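Local coordinates for protein decapping nuclease RAI1 (Candida albicans, PDB 5BUD) that removes the NAD cap from the 5' end of capped RNAs, using divalent metal ions, and binds and stimulates the exoribonuclease RAT1, at residues F78-L82 / L378-F383; I85-T90 / E382-R387; W335-V340 / S359-S363. All blocks are in the same frame, centred on the assembly; numbering follows the deposited sequence.

Overall arrangement
Contacts 1 and 2 are neighbours, their centres about 9 Å apart: the start of helix 78-92 meets the turn leading into helix 381-389, and its later turns meet that helix itself; Glu-382 and Phe-383 belong to both. Contact 3 sits about 24 Å from contact 1 and 27 Å from contact 2, centre to centre, where the end of helix 322-339 meets strand 359-364. Along the chain it is nested inside the long loop that contacts 1 and 2 close. All three lie away from the manganese ions. Contacts 1 and 2 bring the C-terminal helix against a helix from early in the chain, while contact 3 packs two elements close in sequence.

Contact 1 of 3, residues F78-L82 / L378-F383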
# COMPACT_ATOMS: atom_id res chain seq x y z
N PHE A 78 -1.03 -13.29 3.82
CA PHE A 78 0.15 -13.67 4.60
C PHE A 78 0.77 -15.01 4.22
O PHE A 78 2.00 -15.18 4.32
CB PHE A 78 -0.10 -13.57 6.10
CG PHE A 78 0.72 -12.51 6.78
CD1 PHE A 78 2.07 -12.72 7.02
CD2 PHE A 78 0.17 -11.32 7.16
CE1 PHE A 78 2.85 -11.75 7.63
CE2 PHE A 78 0.94 -10.35 7.80
CZ PHE A 78 2.28 -10.57 8.02
N ASN A 79 -0.06 -15.97 3.83
CA ASN A 79 0.46 -17.28 3.37
C ASN A 79 1.55 -17.10 2.34
O ASN A 79 2.66 -17.60 2.51
CB ASN A 79 -0.65 -18.13 2.76
CG ASN A 79 -0.23 -19.56 2.51
OD1 ASN A 79 0.39 -19.87 1.49
ND2 ASN A 79 -0.57 -20.45 3.44
N SER A 80 1.23 -16.37 1.28
CA SER A 80 2.18 -16.18 0.19
C SER A 80 3.37 -15.34 0.61
O SER A 80 4.49 -15.64 0.22
CB SER A 80 1.49 -15.62 -1.07
OG SER A 80 0.97 -14.31 -0.89
N LEU A 81 3.17 -14.35 1.47
CA LEU A 81 4.29 -13.55 1.92
C LEU A 81 5.24 -14.43 2.73
O LEU A 81 6.43 -14.38 2.54
CB LEU A 81 3.81 -12.35 2.74
CG LEU A 81 4.90 -11.51 3.46
CD1 LEU A 81 5.96 -10.98 2.50
CD2 LEU A 81 4.25 -10.36 4.22
N LEU A 82 4.71 -15.25 3.64
CA LEU A 82 5.59 -16.14 4.43
C LEU A 82 6.35 -17.14 3.57
O LEU A 82 7.49 -17.47 3.87
CB LEU A 82 4.83 -16.89 5.54
CG LEU A 82 4.23 -15.99 6.62
CD1 LEU A 82 3.42 -16.84 7.58
CD2 LEU A 82 5.26 -15.10 7.35
N LEU A 378 -2.73 -16.44 9.79
CA LEU A 378 -1.57 -15.58 9.62
C LEU A 378 -0.36 -16.48 9.45
O LEU A 378 0.14 -16.66 8.34
CB LEU A 378 -1.41 -14.60 10.78
CG LEU A 378 -0.49 -13.39 10.51
CD1 LEU A 378 -0.54 -12.37 11.65
CD2 LEU A 378 0.94 -13.80 10.27
N LEU A 379 0.07 -17.11 10.55
CA LEU A 379 1.18 -18.05 10.51
C LEU A 379 0.75 -19.34 9.83
O LEU A 379 -0.42 -19.74 9.90
CB LEU A 379 1.66 -18.36 11.91
CG LEU A 379 2.19 -17.14 12.69
CD1 LEU A 379 2.65 -17.58 14.06
CD2 LEU A 379 3.33 -16.52 11.90
N THR A 380 1.69 -19.95 9.11
CA THR A 380 1.46 -21.23 8.49
C THR A 380 2.41 -22.26 9.07
O THR A 380 3.48 -21.90 9.61
CB THR A 380 1.67 -21.15 6.98
OG1 THR A 380 3.04 -20.84 6.71
CG2 THR A 380 0.73 -20.10 6.37
N PRO A 381 2.04 -23.56 8.94
CA PRO A 381 2.89 -24.60 9.53
C PRO A 381 4.24 -24.73 8.84
O PRO A 381 5.24 -25.04 9.51
CB PRO A 381 2.03 -25.88 9.42
CG PRO A 381 1.00 -25.58 8.37
CD PRO A 381 0.73 -24.10 8.49
N GLU A 382 4.30 -24.44 7.54
CA GLU A 382 5.56 -24.42 6.80
C GLU A 382 6.49 -23.35 7.37
O GLU A 382 7.69 -23.58 7.51
CB GLU A 382 5.35 -24.15 5.30
CG GLU A 382 4.61 -25.25 4.53
CD GLU A 382 3.10 -25.03 4.43
OE1 GLU A 382 2.54 -25.48 3.42
OE2 GLU A 382 2.46 -24.43 5.33
N PHE A 383 5.93 -22.19 7.69
CA PHE A 383 6.76 -21.08 8.20
C PHE A 383 7.25 -21.30 9.61
O PHE A 383 8.44 -21.09 9.88
CB PHE A 383 6.03 -19.74 8.12
CG PHE A 383 6.83 -18.56 8.66
CD1 PHE A 383 7.97 -18.12 8.00
CD2 PHE A 383 6.45 -17.92 9.82
CE1 PHE A 383 8.71 -17.05 8.48
CE2 PHE A 383 7.19 -16.84 10.31
CZ PHE A 383 8.31 -16.41 9.64
O HOH W 1 3.65 -20.09 4.21
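Thr-380 OG1 is the polar atom where a water and a backbone N-H meet: the water lies 2.7 Å from it and donates a hydrogen bond to Asn-79 O, while Phe-383 N gives Thr-380 OG1 a weak bond of 3.3 Å. Thr-380 stands at the N-cap of helix 381-389, and this weak bond is its capping bond. Its chi1 of 64° sets OG1 between the backbone N and the carbonyl carbon, which leaves CG2 beside the backbone N and against the amide end of Asn-79. No direct hydrogen bond crosses between the segments, and the rest is van der Waals packing, mostly apolar. Leu-82 does most of the work with its two branches. Leu-82 CD2 sits squarely over the centre of the Phe-383 ring, 3.8 Å from the centroid and 4° off the normal, a CH-pi contact made with the two side chains crossing at about a right angle. Leu-82 CD1 also touches that ring and lies 3.4 Å from Leu-378 O. One turn earlier, Phe-78 and Leu-378 run side by side, and Leu-378 CD2 rests over the Phe-78 ring face, 3.7 Å from its centroid. Beyond the pair, Phe-103 meets the Phe-78 ring edge-to-face, and Phe-133 of strand 131-136 touches both Leu-82 and Leu-378. Methyl-on-ring packing thus holds the start of helix 78-92 to the turn before the last helix, with one water bridging backbone to cap.

Contact 2 of 3, residues I85-T90 / E382-R387; sequences IIKYET and EFTEWR
Glu-89 OE1 accepts two hydrogen bonds from the last helix, from Trp-386 NE1 at 2.8 Å and from Arg-387 NE at 2.9 Å. The indole meets OE1 on its anti side, nearly in its own ring plane, while NE takes the syn lone pair. Arg-387 NH2 reaches Glu-89 OE2 at 2.9 Å, also syn but tilted from the guanidinium plane, so arginine and carboxylate form a side-on, two-nitrogen salt bridge; the two planes stand 34° apart. Chi1 of 161° carries the indole away from the backbone N of Trp-386 and across to helix 78-92, where Thr-90 OG1 lies over one face, 3.5 Å from Trp-386 CZ3, and Ile-86 CG2 rests over the same face at the five-membered ring. Thr-90 OG1 is itself fixed by donating to Ile-86 O. Ile-86 CG1 comes to the edge of the Phe-383 ring, and Ile-86 CD1 approaches Phe-383 CA at 3.5 Å. In the next shell, Phe-383 CZ lies over the centre of one guanidinium face. Asp-129 forms a salt bridge with Arg-387 NH1, Gln-131 accepts from NH2, and Ile-96 N donates to Glu-89 OE2. The helix segments run nearly parallel, 19° apart, with axes 10.6 Å from each other. With three donors from helix 381-389 and a backbone N-H around it, the buried carboxylate is probably kept ionised, its orientation fixed with those of indole and guanidinium.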
# COMPACT_ATOMS: atom_id res chain seq x y z
N ILE A 85 9.09 -15.33 2.10
CA ILE A 85 10.10 -15.16 3.18
C ILE A 85 10.93 -16.45 3.44
O ILE A 85 12.14 -16.38 3.60
CB ILE A 85 9.43 -14.65 4.48
CG1 ILE A 85 9.07 -13.15 4.34
CG2 ILE A 85 10.34 -14.84 5.68
CD1 ILE A 85 8.25 -12.56 5.47
N ILE A 86 10.28 -17.62 3.47
CA ILE A 86 11.00 -18.91 3.66
C ILE A 86 12.03 -19.12 2.52
O ILE A 86 13.18 -19.42 2.77
CB ILE A 86 10.04 -20.13 3.71
CG1 ILE A 86 9.14 -20.05 4.96
CG2 ILE A 86 10.83 -21.44 3.70
CD1 ILE A 86 7.85 -20.85 4.85
N LYS A 87 11.61 -18.89 1.28
CA LYS A 87 12.53 -18.95 0.15
C LYS A 87 13.76 -18.06 0.31
O LYS A 87 14.91 -18.52 0.11
CB LYS A 87 11.81 -18.60 -1.14
CG LYS A 87 12.64 -18.83 -2.39
CD LYS A 87 11.77 -18.80 -3.64
CE LYS A 87 12.61 -18.96 -4.90
NZ LYS A 87 13.65 -17.91 -4.98
N TYR A 88 13.53 -16.79 0.69
CA TYR A 88 14.63 -15.84 0.86
C TYR A 88 15.51 -16.24 2.00
O TYR A 88 16.73 -16.24 1.88
CB TYR A 88 14.08 -14.42 1.10
CG TYR A 88 15.14 -13.34 1.33
CD1 TYR A 88 15.94 -12.89 0.28
CD2 TYR A 88 15.30 -12.76 2.58
CE1 TYR A 88 16.91 -11.90 0.49
CE2 TYR A 88 16.25 -11.77 2.80
CZ TYR A 88 17.06 -11.35 1.76
OH TYR A 88 17.98 -10.37 2.01
N GLU A 89 14.91 -16.53 3.14
CA GLU A 89 15.68 -16.83 4.33
C GLU A 89 16.46 -18.15 4.17
O GLU A 89 17.51 -18.30 4.77
CB GLU A 89 14.76 -16.89 5.56
CG GLU A 89 14.12 -15.54 5.95
CD GLU A 89 13.28 -15.62 7.22
OE1 GLU A 89 12.82 -16.73 7.61
OE2 GLU A 89 13.09 -14.55 7.87
N THR A 90 15.93 -19.08 3.39
CA THR A 90 16.59 -20.35 3.15
C THR A 90 17.88 -20.06 2.37
O THR A 90 18.94 -20.54 2.74
CB THR A 90 15.66 -21.39 2.47
OG1 THR A 90 14.60 -21.75 3.36
CG2 THR A 90 16.43 -22.66 2.09
N GLU A 382 4.30 -24.44 7.54
CA GLU A 382 5.56 -24.42 6.80
C GLU A 382 6.49 -23.35 7.37
O GLU A 382 7.69 -23.58 7.51
CB GLU A 382 5.35 -24.15 5.30
CG GLU A 382 4.61 -25.25 4.53
CD GLU A 382 3.10 -25.03 4.43
OE1 GLU A 382 2.54 -25.48 3.42
OE2 GLU A 382 2.46 -24.43 5.33
N PHE A 383 5.93 -22.19 7.69
CA PHE A 383 6.76 -21.08 8.20
C PHE A 383 7.25 -21.30 9.61
O PHE A 383 8.44 -21.09 9.88
CB PHE A 383 6.03 -19.74 8.12
CG PHE A 383 6.83 -18.56 8.66
CD1 PHE A 383 7.97 -18.12 8.00
CD2 PHE A 383 6.45 -17.92 9.82
CE1 PHE A 383 8.71 -17.05 8.48
CE2 PHE A 383 7.19 -16.84 10.31
CZ PHE A 383 8.31 -16.41 9.64
N THR A 384 6.36 -21.73 10.51
CA THR A 384 6.75 -22.03 11.89
C THR A 384 7.86 -23.12 11.93
O THR A 384 8.86 -22.97 12.64
CB THR A 384 5.54 -22.40 12.78
OG1 THR A 384 4.86 -23.56 12.28
CG2 THR A 384 4.53 -21.23 12.83
N GLU A 385 7.69 -24.17 11.13
CA GLU A 385 8.70 -25.24 11.05
C GLU A 385 10.02 -24.70 10.55
O GLU A 385 11.07 -24.98 11.12
CB GLU A 385 8.26 -26.36 10.12
CG GLU A 385 9.22 -27.53 10.14
CD GLU A 385 8.85 -28.65 9.19
OE1 GLU A 385 7.65 -28.87 8.94
OE2 GLU A 385 9.78 -29.31 8.72
N TRP A 386 9.97 -23.92 9.46
CA TRP A 386 11.19 -23.29 8.96
C TRP A 386 11.90 -22.53 10.09
O TRP A 386 13.09 -22.72 10.31
CB TRP A 386 10.94 -22.37 7.76
CG TRP A 386 12.06 -21.39 7.55
CD1 TRP A 386 12.01 -20.02 7.73
CD2 TRP A 386 13.42 -21.69 7.19
NE1 TRP A 386 13.26 -19.46 7.49
CE2 TRP A 386 14.13 -20.45 7.15
CE3 TRP A 386 14.11 -22.87 6.88
CZ2 TRP A 386 15.48 -20.38 6.81
CZ3 TRP A 386 15.46 -22.79 6.56
CH2 TRP A 386 16.13 -21.56 6.52
N ARG A 387 11.18 -21.68 10.80
CA ARG A 387 11.84 -20.86 11.83
C ARG A 387 12.37 -21.67 13.05
O ARG A 387 13.45 -21.35 13.62
CB ARG A 387 10.94 -19.72 12.31
CG ARG A 387 10.72 -18.61 11.27
CD ARG A 387 12.01 -17.85 11.00
NE ARG A 387 11.78 -16.59 10.29
CZ ARG A 387 11.41 -15.45 10.86
NH1 ARG A 387 11.18 -15.38 12.16
NH2 ARG A 387 11.23 -14.37 10.10

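Contact 3 of 3, residues W335-V340 / S359-S363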
# COMPACT_ATOMS: atom_id res chain seq x y z
N TRP A 335 5.90 2.27 20.48
CA TRP A 335 4.96 1.75 21.50
C TRP A 335 4.72 0.26 21.26
O TRP A 335 4.91 -0.56 22.18
CB TRP A 335 3.66 2.57 21.45
CG TRP A 335 2.55 2.17 22.36
CD1 TRP A 335 2.50 2.28 23.73
CD2 TRP A 335 1.28 1.65 21.96
NE1 TRP A 335 1.29 1.86 24.20
CE2 TRP A 335 0.52 1.45 23.14
CE3 TRP A 335 0.71 1.33 20.73
CZ2 TRP A 335 -0.78 0.94 23.11
CZ3 TRP A 335 -0.60 0.81 20.70
CH2 TRP A 335 -1.32 0.62 21.89
N LEU A 336 4.42 -0.12 20.03
CA LEU A 336 4.29 -1.55 19.72
C LEU A 336 5.56 -2.34 20.07
O LEU A 336 5.48 -3.46 20.57
CB LEU A 336 3.95 -1.76 18.25
CG LEU A 336 2.61 -1.25 17.75
CD1 LEU A 336 2.57 -1.32 16.23
CD2 LEU A 336 1.48 -2.04 18.38
N ASN A 337 6.71 -1.75 19.80
CA ASN A 337 8.00 -2.43 19.97
C ASN A 337 8.43 -2.61 21.43
O ASN A 337 9.28 -3.44 21.70
CB ASN A 337 9.10 -1.69 19.20
CG ASN A 337 10.35 -2.53 19.03
OD1 ASN A 337 10.29 -3.68 18.58
ND2 ASN A 337 11.49 -1.98 19.42
N THR A 338 7.88 -1.83 22.35
CA THR A 338 8.27 -1.92 23.77
C THR A 338 7.14 -2.43 24.69
O THR A 338 7.37 -2.70 25.86
CB THR A 338 8.77 -0.55 24.28
OG1 THR A 338 7.77 0.44 24.07
CG2 THR A 338 10.02 -0.11 23.51
N THR A 339 5.94 -2.55 24.14
CA THR A 339 4.75 -2.89 24.90
C THR A 339 4.46 -4.37 24.82
O THR A 339 4.09 -4.96 25.82
CB THR A 339 3.52 -2.09 24.39
OG1 THR A 339 3.57 -0.76 24.90
CG2 THR A 339 2.19 -2.72 24.80
N VAL A 340 4.57 -4.96 23.63
CA VAL A 340 4.19 -6.34 23.44
C VAL A 340 5.45 -7.18 23.67
O VAL A 340 6.52 -6.83 23.16
CB VAL A 340 3.64 -6.60 22.02
CG1 VAL A 340 3.06 -8.01 21.92
CG2 VAL A 340 2.54 -5.60 21.67
N SER A 359 -9.72 6.51 20.39
CA SER A 359 -8.78 5.72 21.16
C SER A 359 -7.96 4.82 20.24
O SER A 359 -8.43 4.42 19.19
CB SER A 359 -9.53 4.88 22.18
OG SER A 359 -10.41 3.97 21.56
N PHE A 360 -6.74 4.54 20.67
CA PHE A 360 -5.78 3.71 19.96
C PHE A 360 -5.30 2.69 20.98
O PHE A 360 -4.58 3.03 21.90
CB PHE A 360 -4.63 4.58 19.45
CG PHE A 360 -3.81 3.92 18.39
CD1 PHE A 360 -4.20 3.98 17.05
CD2 PHE A 360 -2.65 3.22 18.72
CE1 PHE A 360 -3.45 3.36 16.06
CE2 PHE A 360 -1.91 2.59 17.73
CZ PHE A 360 -2.31 2.67 16.40
N THR A 361 -5.73 1.42 20.82
CA THR A 361 -5.58 0.42 21.86
C THR A 361 -5.12 -0.96 21.39
O THR A 361 -5.38 -1.40 20.28
CB THR A 361 -6.93 0.19 22.59
OG1 THR A 361 -7.86 -0.42 21.70
CG2 THR A 361 -7.49 1.52 23.10
N LEU A 362 -4.49 -1.65 22.33
CA LEU A 362 -4.01 -2.99 22.16
C LEU A 362 -4.70 -3.84 23.23
O LEU A 362 -4.59 -3.55 24.42
CB LEU A 362 -2.51 -2.96 22.39
CG LEU A 362 -1.49 -3.78 21.62
CD1 LEU A 362 -1.84 -3.94 20.16
CD2 LEU A 362 -0.13 -3.12 21.83
N SER A 363 -5.42 -4.87 22.82
CA SER A 363 -6.05 -5.77 23.78
C SER A 363 -5.84 -7.22 23.33
O SER A 363 -5.67 -7.50 22.14
CB SER A 363 -7.55 -5.45 23.93
OG SER A 363 -8.22 -5.41 22.68
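The indole of Trp-335 has Leu-362 CD2 over one face, 4.3 Å from the centroid of the six-membered ring and 23° off its normal, and the carbonyl carbon of Thr-361 at its edge. Phe-360 meets it obliquely, with ring planes at 54° and centroids 5.9 Å apart; Trp-335 CZ3 comes to the edge of the phenyl ring, 3.7 Å from Phe-360 CE2. The indole reaches the strand because its CG lies opposite the backbone N (chi1 177°), which swings the ring out from the helix. At its far end, Trp-335 CH2 lies 3.8 Å from Leu-362 CB. Leu-362 CD2 then fills the space between the indole and the end of the helix, with Val-340 CG2 at 3.6 Å, Thr-339 CG2 at 3.8 Å and Leu-336 CD2 at 4.0 Å. Thr-339 meets it tip to tip, whereas Val-340 crosses it at about a right angle. Outside the segments, Trp-328, earlier on helix 322-339, packs edge-to-face with Phe-360, and Leu-351 of the adjoining strand 349-354 touches Phe-360 and Leu-362. The backbone of the strand is bonded antiparallel to both 349-354 and 4-5, so the helix end rests on a strand already fixed on two sides. No hydrogen bond passes between the segments: they are joined by apolar contact alone, one leucine methyl meeting three helix residues and Val-340 just beyond the helix end.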